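Local coordinates for G-protein interacting protein 1 (Dictyostelium discoideum, PDB 5Z1N) that probably binds heterotrimeric G proteins, its TNFAIP8-like C-terminal helical domain holding phospholipids, and is linked to cytosolic sequestration of G protein during chemotaxis, at residues L153-S156 against A157-K160. Residues are numbered along the deposited sequence; the frame is centred on the assembly and turned at random.
Sequences LLIS and ALNK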
loop_
_atom_site.group_PDB
_atom_site.type_symbol
_atom_site.label_atom_id
_atom_site.label_comp_id
_atom_site.label_asym_id
_atom_site.label_seq_id
_atom_site.Cartn_x
_atom_site.Cartn_y
_atom_site.Cartn_z
ATOM N N LEU A 153 1.463 -2.260 -14.190
ATOM C CA LEU A 153 0.394 -3.135 -13.716
ATOM C C LEU A 153 -0.125 -2.682 -12.358
ATOM O O LEU A 153 -1.340 -2.660 -12.117
ATOM C CB LEU A 153 0.892 -4.579 -13.649
ATOM C CG LEU A 153 1.360 -5.170 -14.979
ATOM C CD1 LEU A 153 1.710 -6.637 -14.821
ATOM C CD2 LEU A 153 0.295 -4.989 -16.049
ATOM N N LEU A 154 0.786 -2.300 -11.462
ATOM C CA LEU A 154 0.382 -1.872 -10.129
ATOM C C LEU A 154 -0.403 -0.569 -10.183
ATOM O O LEU A 154 -1.504 -0.475 -9.629
ATOM C CB LEU A 154 1.610 -1.719 -9.231
ATOM C CG LEU A 154 1.297 -1.103 -7.867
ATOM C CD1 LEU A 154 0.314 -1.979 -7.099
ATOM C CD2 LEU A 154 2.571 -0.875 -7.071
ATOM N N ILE A 155 0.148 0.454 -10.842
ATOM C CA ILE A 155 -0.531 1.746 -10.859
ATOM C C ILE A 155 -1.843 1.652 -11.623
ATOM O O ILE A 155 -2.863 2.211 -11.206
ATOM C CB ILE A 155 0.383 2.835 -11.446
ATOM C CG1 ILE A 155 1.686 2.927 -10.648
ATOM C CG2 ILE A 155 -0.344 4.173 -11.462
ATOM C CD1 ILE A 155 1.481 3.126 -9.157
ATOM N N SER A 156 -1.842 0.938 -12.749
ATOM C CA SER A 156 -3.058 0.800 -13.538
ATOM C C SER A 156 -4.113 -0.032 -12.822
ATOM O O SER A 156 -5.297 0.079 -13.154
ATOM C CB SER A 156 -2.739 0.188 -14.903
ATOM O OG SER A 156 -2.394 -1.179 -14.779
ATOM N N ALA A 157 -3.717 -0.862 -11.854
ATOM C CA ALA A 157 -4.723 -1.511 -11.023
ATOM C C ALA A 157 -5.184 -0.609 -9.885
ATOM O O ALA A 157 -6.348 -0.677 -9.478
ATOM C CB ALA A 157 -4.182 -2.830 -10.471
ATOM N N LEU A 158 -4.297 0.252 -9.378
ATOM C CA LEU A 158 -4.629 1.104 -8.240
ATOM C C LEU A 158 -5.516 2.279 -8.636
ATOM O O LEU A 158 -6.405 2.673 -7.872
ATOM C CB LEU A 158 -3.347 1.619 -7.585
ATOM C CG LEU A 158 -2.530 0.618 -6.766
ATOM C CD1 LEU A 158 -1.316 1.303 -6.161
ATOM C CD2 LEU A 158 -3.390 -0.024 -5.689
ATOM N N ASN A 159 -5.288 2.860 -9.815
ATOM C CA ASN A 159 -5.963 4.098 -10.184
ATOM C C ASN A 159 -7.423 3.893 -10.563
ATOM O O ASN A 159 -8.131 4.879 -10.789
ATOM C CB ASN A 159 -5.213 4.799 -11.327
ATOM C CG ASN A 159 -5.165 3.978 -12.611
ATOM O OD1 ASN A 159 -5.781 2.919 -12.720
ATOM N ND2 ASN A 159 -4.424 4.480 -13.596
ATOM N N LYS A 160 -7.888 2.646 -10.643
ATOM C CA LYS A 160 -9.308 2.409 -10.861
ATOM C C LYS A 160 -10.123 2.675 -9.605
ATOM O O LYS A 160 -11.338 2.883 -9.700
ATOM C CB LYS A 160 -9.541 0.969 -11.329
ATOM C CG LYS A 160 -8.619 0.502 -12.442
ATOM C CD LYS A 160 -8.757 1.366 -13.686
ATOM C CE LYS A 160 -7.971 0.781 -14.856
ATOM N NZ LYS A 160 -6.743 1.572 -15.174
#
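Leu158 N donates to Leu154 O at 2.9 Å and Asn159 N to Ile155 O at the same distance, two i to i+4 amide bonds in the C-terminal part of helix 151-158, part of the all-helical TNFAIP8-like domain. One residue earlier, Ala157 N reaches Leu153 O from above the carbonyl plane and makes a second, weak bond to Leu154 O, which therefore accepts two amides.

Ser156 O is served differently: a lysine side chain replaces the amide. With chi2 and chi4 both bent, Lys160 folds back toward Ser156 and brings NZ to Ser156 O at 2.9 Å, in the carbonyl plane and on a lone pair. The same ammonium donates to Asn159 OD1 at 3.0 Å. That second bond matters, because OD1 and Ser156 O are two acceptors only 2.9 Å apart, and the shared positive charge probably offsets their repulsion. Asn159 CG sits between its own N and carbonyl carbon (chi1 62°), which turns the amide back toward the Ile155 and Ser156 carbonyl oxygens; ND2 then donates to Asp77 on helix 59-81. With an alanine at Asn159, Lys160 NZ would probably lose one of its two acceptors and Asp77 this amide partner. Ser156 OG turns back to Phe152 O.

Leu154, Ile155 and Leu158 are buried. Leu154, whose side chain touches the bound phosphatidylethanolamine, also packs on helix 12-28; Ile155 meets Leu76 on helix 59-81, and Leu158 touches both Phe73 there and Leu17 on helix 12-28. Between the two leucines, Leu154 CD1 lies 3.8 Å from Leu158 CD1.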